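Local atomic coordinates of DNA-binding response regulator, merR family (Colwellia psychrerythraea, PDB entry 3CNB), a protein that probably binds DNA as a response regulator of two-component signalling, the chain here being its signal receiver domain. Residues I11-D16 with D22-F27; D48-V53 with C73-S78; M59-M64 with F111-N116. One frame throughout, in Å; residues are numbered along the deposited sequence.

Interaction 1. Residues I11-D16 with D22-F27; sequences ILIIED and DMLTQF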
loop_
_atom_site.group_PDB
_atom_site.type_symbol
_atom_site.label_atom_id
_atom_site.label_comp_id
_atom_site.label_asym_id
_atom_site.label_seq_id
_atom_site.Cartn_x
_atom_site.Cartn_y
_atom_site.Cartn_z
ATOM N N ILE A 11 -6.860 -3.294 5.741
ATOM C CA ILE A 11 -5.675 -2.989 4.950
ATOM C C ILE A 11 -5.616 -3.921 3.768
ATOM O O ILE A 11 -5.763 -5.123 3.932
ATOM C CB ILE A 11 -4.363 -3.134 5.770
ATOM C CG1 ILE A 11 -4.313 -2.106 6.897
ATOM C CG2 ILE A 11 -3.115 -2.946 4.887
ATOM C CD1 ILE A 11 -3.365 -2.486 8.008
ATOM N N LEU A 12 -5.381 -3.360 2.578
ATOM C CA LEU A 12 -5.162 -4.143 1.362
ATOM C C LEU A 12 -3.705 -4.045 0.908
ATOM O O LEU A 12 -3.182 -2.945 0.665
ATOM C CB LEU A 12 -6.095 -3.648 0.226
ATOM C CG LEU A 12 -6.534 -4.448 -1.016
ATOM C CD1 LEU A 12 -6.341 -3.598 -2.275
ATOM C CD2 LEU A 12 -5.884 -5.820 -1.185
ATOM N N ILE A 13 -3.073 -5.200 0.748
ATOM C CA ILE A 13 -1.698 -5.287 0.285
ATOM C C ILE A 13 -1.681 -5.738 -1.162
ATOM O O ILE A 13 -2.166 -6.823 -1.476
ATOM C CB ILE A 13 -0.846 -6.279 1.153
ATOM C CG1 ILE A 13 -0.704 -5.765 2.583
ATOM C CG2 ILE A 13 0.553 -6.535 0.539
ATOM C CD1 ILE A 13 -0.428 -6.882 3.565
ATOM N N ILE A 14 -1.125 -4.918 -2.023
ATOM C CA ILE A 14 -0.927 -5.232 -3.406
ATOM C C ILE A 14 0.512 -5.596 -3.691
ATOM O O ILE A 14 1.355 -4.761 -3.725
ATOM C CB ILE A 14 -1.359 -4.088 -4.273
ATOM C CG1 ILE A 14 -2.850 -3.844 -4.138
ATOM C CG2 ILE A 14 -1.001 -4.331 -5.656
ATOM C CD1 ILE A 14 -3.309 -2.542 -4.509
ATOM N N GLU A 15 0.766 -6.866 -3.924
ATOM C CA GLU A 15 2.105 -7.418 -3.950
ATOM C C GLU A 15 2.196 -8.823 -4.571
ATOM O O GLU A 15 1.621 -9.725 -4.071
ATOM C CB GLU A 15 2.623 -7.451 -2.527
ATOM C CG GLU A 15 3.951 -8.077 -2.304
ATOM C CD GLU A 15 5.046 -7.363 -2.988
ATOM O OE1 GLU A 15 5.606 -7.922 -3.896
ATOM O OE2 GLU A 15 5.336 -6.249 -2.659
ATOM N N ASP A 16 2.954 -9.008 -5.636
ATOM C CA ASP A 16 3.061 -10.328 -6.244
ATOM C C ASP A 16 4.070 -11.282 -5.668
ATOM O O ASP A 16 4.017 -12.439 -5.949
ATOM C CB ASP A 16 3.077 -10.339 -7.779
ATOM C CG ASP A 16 4.118 -9.457 -8.360
ATOM O OD1 ASP A 16 4.851 -8.883 -7.579
ATOM O OD2 ASP A 16 4.219 -9.321 -9.561
ATOM N N ASP A 22 3.290 -12.332 2.674
ATOM C CA ASP A 22 2.886 -13.056 3.886
ATOM C C ASP A 22 3.604 -12.475 5.102
ATOM O O ASP A 22 3.060 -12.479 6.205
ATOM C CB ASP A 22 3.202 -14.560 3.786
ATOM C CG ASP A 22 2.341 -15.301 2.739
ATOM O OD1 ASP A 22 1.453 -14.689 2.100
ATOM O OD2 ASP A 22 2.584 -16.516 2.551
ATOM N N MET A 23 4.830 -11.995 4.888
ATOM C CA MET A 23 5.631 -11.385 5.955
ATOM C C MET A 23 5.084 -10.014 6.341
ATOM O O MET A 23 4.879 -9.731 7.530
ATOM C CB MET A 23 7.114 -11.293 5.562
ATOM C CG MET A 23 7.907 -10.232 6.349
ATOM S SD MET A 23 9.669 -10.188 6.025
ATOM C CE MET A 23 10.018 -11.954 6.256
ATOM N N LEU A 24 4.839 -9.174 5.334
ATOM C CA LEU A 24 4.170 -7.888 5.544
ATOM C C LEU A 24 2.811 -8.058 6.211
ATOM O O LEU A 24 2.436 -7.276 7.082
ATOM C CB LEU A 24 4.032 -7.134 4.214
ATOM C CG LEU A 24 3.462 -5.712 4.250
ATOM C CD1 LEU A 24 4.273 -4.805 5.170
ATOM C CD2 LEU A 24 3.413 -5.136 2.862
ATOM N N THR A 25 2.069 -9.092 5.814
ATOM C CA THR A 25 0.743 -9.358 6.389
ATOM C C THR A 25 0.882 -9.717 7.854
ATOM O O THR A 25 0.139 -9.198 8.687
ATOM C CB THR A 25 -0.013 -10.521 5.644
ATOM O OG1 THR A 25 -0.220 -10.147 4.277
ATOM C CG2 THR A 25 -1.362 -10.795 6.282
ATOM N N GLN A 26 1.845 -10.587 8.158
ATOM C CA GLN A 26 2.072 -11.040 9.533
ATOM C C GLN A 26 2.525 -9.901 10.433
ATOM O O GLN A 26 2.043 -9.759 11.551
ATOM C CB GLN A 26 3.129 -12.139 9.553
ATOM C CG GLN A 26 3.274 -12.839 10.892
ATOM C CD GLN A 26 2.000 -13.462 11.358
ATOM O OE1 GLN A 26 1.472 -14.369 10.725
ATOM N NE2 GLN A 26 1.491 -12.985 12.482
ATOM N N PHE A 27 3.476 -9.121 9.940
ATOM C CA PHE A 27 3.898 -7.887 10.603
ATOM C C PHE A 27 2.733 -6.937 10.922
ATOM O O PHE A 27 2.634 -6.392 12.038
ATOM C CB PHE A 27 4.932 -7.155 9.747
ATOM C CG PHE A 27 5.457 -5.896 10.386
ATOM C CD1 PHE A 27 6.430 -5.967 11.392
ATOM C CD2 PHE A 27 4.968 -4.652 10.006
ATOM C CE1 PHE A 27 6.912 -4.816 11.995
ATOM C CE2 PHE A 27 5.454 -3.493 10.595
ATOM C CZ PHE A 27 6.435 -3.583 11.592
#

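Interaction 2. Residues D48-V53 with C73-S78; sequences DLLHTV and CHRIKS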
loop_
_atom_site.group_PDB
_atom_site.type_symbol
_atom_site.label_atom_id
_atom_site.label_comp_id
_atom_site.label_asym_id
_atom_site.label_seq_id
_atom_site.Cartn_x
_atom_site.Cartn_y
_atom_site.Cartn_z
ATOM N N ASP A 48 -10.142 -5.530 -7.993
ATOM C CA ASP A 48 -11.353 -6.123 -7.466
ATOM C C ASP A 48 -11.450 -5.888 -5.964
ATOM O O ASP A 48 -12.468 -5.374 -5.476
ATOM C CB ASP A 48 -11.367 -7.624 -7.817
ATOM C CG ASP A 48 -12.595 -8.340 -7.304
ATOM O OD1 ASP A 48 -13.677 -7.729 -7.229
ATOM O OD2 ASP A 48 -12.472 -9.531 -6.961
ATOM N N LEU A 49 -10.369 -6.222 -5.251
ATOM C CA LEU A 49 -10.305 -6.100 -3.793
ATOM C C LEU A 49 -10.326 -4.652 -3.292
ATOM O O LEU A 49 -10.824 -4.390 -2.205
ATOM C CB LEU A 49 -9.111 -6.862 -3.253
ATOM C CG LEU A 49 -9.362 -8.331 -2.850
ATOM C CD1 LEU A 49 -10.130 -9.111 -3.878
ATOM C CD2 LEU A 49 -8.056 -9.053 -2.523
ATOM N N LEU A 50 -9.858 -3.706 -4.108
ATOM C CA LEU A 50 -10.086 -2.276 -3.838
ATOM C C LEU A 50 -11.525 -2.009 -3.418
ATOM O O LEU A 50 -11.781 -1.250 -2.490
ATOM C CB LEU A 50 -9.816 -1.454 -5.089
ATOM C CG LEU A 50 -9.045 -0.131 -5.094
ATOM C CD1 LEU A 50 -9.459 0.681 -6.297
ATOM C CD2 LEU A 50 -9.188 0.696 -3.831
ATOM N N HIS A 51 -12.468 -2.617 -4.132
ATOM C CA HIS A 51 -13.885 -2.419 -3.855
ATOM C C HIS A 51 -14.404 -3.331 -2.753
ATOM O O HIS A 51 -15.111 -2.869 -1.857
ATOM C CB HIS A 51 -14.690 -2.588 -5.137
ATOM C CG HIS A 51 -14.323 -1.597 -6.193
ATOM N ND1 HIS A 51 -14.877 -0.340 -6.250
ATOM C CD2 HIS A 51 -13.431 -1.663 -7.213
ATOM C CE1 HIS A 51 -14.353 0.324 -7.265
ATOM N NE2 HIS A 51 -13.471 -0.453 -7.863
ATOM N N THR A 52 -14.055 -4.614 -2.803
ATOM C CA THR A 52 -14.725 -5.604 -1.932
ATOM C C THR A 52 -14.228 -5.596 -0.472
ATOM O O THR A 52 -14.959 -5.959 0.451
ATOM C CB THR A 52 -14.635 -7.033 -2.494
ATOM O OG1 THR A 52 -13.265 -7.434 -2.586
ATOM C CG2 THR A 52 -15.264 -7.118 -3.870
ATOM N N VAL A 53 -12.974 -5.199 -0.286
ATOM C CA VAL A 53 -12.330 -5.176 1.020
ATOM C C VAL A 53 -12.576 -3.805 1.667
ATOM O O VAL A 53 -12.585 -3.689 2.889
ATOM C CB VAL A 53 -10.818 -5.521 0.841
ATOM C CG1 VAL A 53 -9.962 -5.080 2.003
ATOM C CG2 VAL A 53 -10.649 -7.024 0.550
ATOM N N CYS A 73 -2.221 4.287 -8.259
ATOM C CA CYS A 73 -2.198 5.275 -7.164
ATOM C C CYS A 73 -2.989 6.532 -7.512
ATOM O O CYS A 73 -3.793 7.016 -6.715
ATOM C CB CYS A 73 -0.763 5.670 -6.824
ATOM S SG CYS A 73 -0.634 6.823 -5.419
ATOM N N HIS A 74 -2.759 7.054 -8.710
ATOM C CA HIS A 74 -3.512 8.192 -9.205
ATOM C C HIS A 74 -5.012 7.912 -9.231
ATOM O O HIS A 74 -5.798 8.724 -8.726
ATOM C CB HIS A 74 -3.014 8.568 -10.598
ATOM C CG HIS A 74 -3.688 9.769 -11.177
ATOM N ND1 HIS A 74 -3.884 10.929 -10.460
ATOM C CD2 HIS A 74 -4.189 9.996 -12.412
ATOM C CE1 HIS A 74 -4.487 11.817 -11.228
ATOM N NE2 HIS A 74 -4.675 11.279 -12.419
ATOM N N ARG A 75 -5.411 6.760 -9.778
ATOM C CA ARG A 75 -6.841 6.347 -9.771
ATOM C C ARG A 75 -7.437 6.243 -8.373
ATOM O O ARG A 75 -8.583 6.622 -8.180
ATOM C CB ARG A 75 -7.069 5.017 -10.531
ATOM C CG ARG A 75 -8.526 4.482 -10.526
ATOM C CD ARG A 75 -8.741 3.389 -9.452
ATOM N NE ARG A 75 -10.139 2.951 -9.361
ATOM C CZ ARG A 75 -11.041 3.424 -8.504
ATOM N NH1 ARG A 75 -10.711 4.354 -7.620
ATOM N NH2 ARG A 75 -12.281 2.955 -8.521
ATOM N N ILE A 76 -6.687 5.695 -7.412
ATOM C CA ILE A 76 -7.185 5.592 -6.026
ATOM C C ILE A 76 -7.420 6.983 -5.427
ATOM O O ILE A 76 -8.494 7.270 -4.901
ATOM C CB ILE A 76 -6.247 4.773 -5.085
ATOM C CG1 ILE A 76 -6.280 3.286 -5.460
ATOM C CG2 ILE A 76 -6.665 4.965 -3.573
ATOM C CD1 ILE A 76 -5.065 2.475 -5.022
ATOM N N LYS A 77 -6.415 7.844 -5.538
ATOM C CA LYS A 77 -6.435 9.131 -4.832
ATOM C C LYS A 77 -7.254 10.233 -5.519
ATOM O O LYS A 77 -7.521 11.269 -4.910
ATOM C CB LYS A 77 -4.991 9.605 -4.545
ATOM C CG LYS A 77 -4.217 8.670 -3.595
ATOM C CD LYS A 77 -4.858 8.622 -2.207
ATOM C CE LYS A 77 -4.750 9.954 -1.439
ATOM N NZ LYS A 77 -5.240 9.746 -0.043
ATOM N N SER A 78 -7.660 10.023 -6.772
ATOM C CA SER A 78 -8.430 11.043 -7.500
ATOM C C SER A 78 -9.910 10.693 -7.705
ATOM O O SER A 78 -10.639 11.449 -8.353
ATOM C CB SER A 78 -7.808 11.350 -8.859
ATOM O OG SER A 78 -7.764 10.179 -9.664
#

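Interaction 3. Residues M59-M64 with F111-N116; sequences MLDLMM and FGKPLN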
loop_
_atom_site.group_PDB
_atom_site.type_symbol
_atom_site.label_atom_id
_atom_site.label_comp_id
_atom_site.label_asym_id
_atom_site.label_seq_id
_atom_site.Cartn_x
_atom_site.Cartn_y
_atom_site.Cartn_z
ATOM N N MET A 59 -1.124 -0.825 0.801
ATOM C CA MET A 59 0.293 -0.980 0.587
ATOM C C MET A 59 0.460 -1.387 -0.870
ATOM O O MET A 59 0.020 -2.459 -1.284
ATOM C CB MET A 59 0.869 -2.038 1.541
ATOM C CG MET A 59 0.472 -1.836 3.021
ATOM S SD MET A 59 1.366 -0.516 3.865
ATOM C CE MET A 59 3.023 -1.116 3.727
ATOM N N LEU A 60 1.114 -0.525 -1.629
ATOM C CA LEU A 60 1.181 -0.647 -3.074
ATOM C C LEU A 60 2.602 -0.918 -3.586
ATOM O O LEU A 60 3.476 -0.044 -3.539
ATOM C CB LEU A 60 0.622 0.642 -3.702
ATOM C CG LEU A 60 0.611 0.784 -5.233
ATOM C CD1 LEU A 60 -0.391 -0.165 -5.845
ATOM C CD2 LEU A 60 0.311 2.198 -5.644
ATOM N N ASP A 61 2.837 -2.125 -4.088
ATOM C CA ASP A 61 4.111 -2.434 -4.724
ATOM C C ASP A 61 4.123 -1.883 -6.159
ATOM O O ASP A 61 3.316 -2.289 -6.997
ATOM C CB ASP A 61 4.365 -3.946 -4.669
ATOM C CG ASP A 61 5.673 -4.367 -5.330
ATOM O OD1 ASP A 61 6.680 -3.632 -5.258
ATOM O OD2 ASP A 61 5.696 -5.474 -5.910
ATOM N N LEU A 62 5.049 -0.962 -6.425
ATOM C CA LEU A 62 5.201 -0.326 -7.734
ATOM C C LEU A 62 5.934 -1.181 -8.787
ATOM O O LEU A 62 6.307 -0.679 -9.862
ATOM C CB LEU A 62 5.942 1.012 -7.595
ATOM C CG LEU A 62 5.467 2.105 -6.654
ATOM C CD1 LEU A 62 6.293 3.382 -6.842
ATOM C CD2 LEU A 62 3.990 2.345 -6.909
ATOM N N MET A 63 6.177 -2.450 -8.480
ATOM C CA MET A 63 6.901 -3.307 -9.403
ATOM C C MET A 63 6.163 -4.612 -9.606
ATOM O O MET A 63 6.759 -5.606 -10.039
ATOM C CB MET A 63 8.327 -3.550 -8.910
ATOM C CG MET A 63 9.201 -2.299 -8.920
ATOM S SD MET A 63 10.938 -2.663 -9.005
ATOM C CE MET A 63 11.056 -4.039 -7.853
ATOM N N MET A 64 4.864 -4.597 -9.291
ATOM C CA MET A 64 3.980 -5.718 -9.599
ATOM C C MET A 64 3.966 -5.826 -11.126
ATOM O O MET A 64 3.846 -4.813 -11.830
ATOM C CB MET A 64 2.568 -5.540 -9.000
ATOM C CG MET A 64 1.542 -6.550 -9.522
ATOM S SD MET A 64 -0.092 -6.587 -8.778
ATOM C CE MET A 64 0.318 -7.546 -7.345
ATOM N N PHE A 111 8.457 3.428 0.305
ATOM C CA PHE A 111 9.470 2.633 0.966
ATOM C C PHE A 111 10.303 1.872 -0.045
ATOM O O PHE A 111 9.760 1.255 -0.957
ATOM C CB PHE A 111 8.810 1.635 1.917
ATOM C CG PHE A 111 8.391 2.233 3.227
ATOM C CD1 PHE A 111 9.203 2.095 4.346
ATOM C CD2 PHE A 111 7.191 2.937 3.346
ATOM C CE1 PHE A 111 8.832 2.645 5.568
ATOM C CE2 PHE A 111 6.805 3.481 4.549
ATOM C CZ PHE A 111 7.637 3.341 5.671
ATOM N N GLY A 112 11.625 1.925 0.113
ATOM C CA GLY A 112 12.534 1.102 -0.675
ATOM C C GLY A 112 12.595 -0.308 -0.139
ATOM O O GLY A 112 12.202 -0.548 0.998
ATOM N N LYS A 113 13.070 -1.243 -0.955
ATOM C CA LYS A 113 13.273 -2.627 -0.513
ATOM C C LYS A 113 14.773 -2.912 -0.400
ATOM O O LYS A 113 15.531 -2.443 -1.236
ATOM C CB LYS A 113 12.543 -3.624 -1.423
ATOM C CG LYS A 113 11.018 -3.551 -1.272
ATOM C CD LYS A 113 10.306 -4.592 -2.090
ATOM C CE LYS A 113 8.853 -4.219 -2.272
ATOM N NZ LYS A 113 8.237 -5.004 -3.383
ATOM N N PRO A 114 15.219 -3.627 0.662
ATOM C CA PRO A 114 14.418 -4.298 1.697
ATOM C C PRO A 114 13.796 -3.259 2.605
ATOM O O PRO A 114 14.425 -2.255 2.909
ATOM C CB PRO A 114 15.435 -5.173 2.443
ATOM C CG PRO A 114 16.768 -4.509 2.212
ATOM C CD PRO A 114 16.672 -3.727 0.929
ATOM N N LEU A 115 12.545 -3.493 2.978
ATOM C CA LEU A 115 11.736 -2.529 3.701
ATOM C C LEU A 115 12.257 -2.282 5.116
ATOM O O LEU A 115 12.587 -3.223 5.818
ATOM C CB LEU A 115 10.301 -3.040 3.729
ATOM C CG LEU A 115 9.200 -2.045 4.053
ATOM C CD1 LEU A 115 8.027 -2.325 3.178
ATOM C CD2 LEU A 115 8.824 -2.132 5.524
ATOM N N ASN A 116 12.356 -1.019 5.523
ATOM C CA ASN A 116 12.726 -0.706 6.904
ATOM C C ASN A 116 11.477 -0.824 7.785
ATOM O O ASN A 116 10.637 0.071 7.813
ATOM C CB ASN A 116 13.337 0.692 7.006
ATOM C CG ASN A 116 13.989 0.957 8.375
ATOM O OD1 ASN A 116 13.497 0.528 9.404
ATOM N ND2 ASN A 116 15.107 1.657 8.369
#

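Interaction 1. Residues I11-D16 with D22-F27
Ile-13 of strand 10-14 meets Leu-24 and Thr-25, consecutive residues of helix 18-31. The two branches of the isoleucine divide the work. The CD1 methyl, at the end of the longer branch, lies 3.3 Å from Thr-25 OG1 and 3.9 Å from Thr-25 CA, so it reaches the helix backbone beside the hydroxyl. The shorter branch turns to the leucine, with Ile-13 CG2 3.9 Å from Leu-24 CD2. That same leucine methyl stays near the longer branch as well, and Leu-24 CG is 4.1 Å from Ile-13 CD1; the leucine thus flanks both arms of the isoleucine. Ile-13 with Leu-24 is apolar packing, whereas CD1 against OG1 is a close methyl-to-oxygen contact; 135 Å² is buried between the two segments.

The Thr-25 hydroxyl is not left to a methyl group alone: it hydrogen-bonds to Ala-21 O, one turn back in the helix. Its first torsion (chi1 -62°) sets OG1 beside the backbone N, from where it can reach that carbonyl while still bordering Ile-13 CD1. Leu-24 CG is instead anti to its backbone N (chi1 -175°), which carries the isobutyl group to the flank of Ile-13. Leu-28, a turn further on, and Ile-37 of strand 36-40 also touch Ile-13.

The contact lies in the first beta-alpha-beta unit of the receiver domain and packs helix 18-31 against the sheet. Thr-25 reaches Ile-37 and Ile-39 of edge strand 36-40, whereas Leu-24 packs on Phe-117 and Leu-120 of helix 117-129.

Interaction 2. Residues D48-V53 with C73-S78
Leu-50 of helix 43-52 meets Arg-75 and Ile-76 of helix 69-77, and its CD1 methyl is the point shared by both partners. The purely apolar part is slight: Leu-50 CD1 stands 4.2 Å from Ile-76 CG1, the branch of the isoleucine that extends toward the neighbouring helix.

More intimate is the meeting of an aliphatic group with a flat cation. Leu-50 CD1 sits over the centre of one face of the Arg-75 guanidinium, 3.9 Å from Arg-75 CZ; the N-H bonds lie in the plane of the group and do not point at the methyl. CB of the arginine already points toward helix 43-52, and the bend at its second torsion (chi2 -99°) brings the guanidinium level with Leu-50 CD1.

A second flat group comes up to the same cation. Arg-75 NH2 is 3.6 Å from His-51 CE1, and the imidazole and guanidinium planes are 71° apart; the approach is oblique.

None of the hydrogen bonds links the two segments; Ser-78 OG donates to His-74 O, 2.6 Å away, within its own segment.

The axes of 48-52 and 73-77 run nearly parallel, 20° apart, and are 12.8 Å distant at closest approach. At that axis separation the helices meet through side chains, burying 156 Å². Leu-50 also touches Thr-82 and Ile-85, and Ile-76 gives its carbonyl oxygen to Thr-82 OG1. Toward the sheet, Ile-76 packs on Val-87 of strand 86-91. Helices 43-52 and 69-77 are neighbours on one face of the parallel sheet, as the alternating beta-alpha receiver fold places them.

Interaction 3. Residues M59-M64 with F111-N116
At the C-terminal ends of the parallel strands, in the presumed phosphorylation site of the receiver domain, Asp-61 and Lys-113 form a salt bridge. Asp-61, at the end of strand 57-61, is the predicted phosphoacceptor, unmodified here. Lys-113 NZ donates to Asp-61 OD1 at 2.8 Å, meeting that oxygen from well above the carboxylate plane, 70° out of it. The lysine, in the loop after strand 109-112, is extended beyond CG, which carries its NZ to Asp-61; the two side chains cross at about a right angle. OD1 also receives a weak bond from Met-63 N, at 3.5 Å. The ammonium has a second partner, Glu-15 OE2, and this probably offsets the closeness of Glu-15 OE1 to Asp-61 OD2. With an alanine in place of Asp-61, Lys-113 would probably lose one of its two carboxylate mates and be drawn toward Glu-15 alone. A cis peptide bond joins Lys-113 to Pro-114; Asn-116 beyond it is the N-cap of helix 117-129. An aspartate, a lysine and nearby acidic side chains at the strand ends, with cis-proline after the lysine, are the hallmark of the CheY-like active site.

Overall arrangement
All three contacts belong to one CheY-like receiver domain, a five-stranded parallel sheet with helices on both faces. Interaction 1 comes first along the chain; interactions 2 and 3 follow and interleave, since residues 59-64 fall between 48-53 and 73-78. The centres of interactions 1 and 3 are about 11 Å apart, and neighbouring strands 10-14 and 57-61 join them through backbone bonding. The centre of interaction 2 lies about 16 Å from that of interaction 1 and 18 Å from that of interaction 3, touching them through Leu-12 and Leu-60. As in other receiver domains, helix 18-31 packs on one face and helices 43-52 and 69-77 on the other, while the presumed phosphorylation site occupies the strand ends.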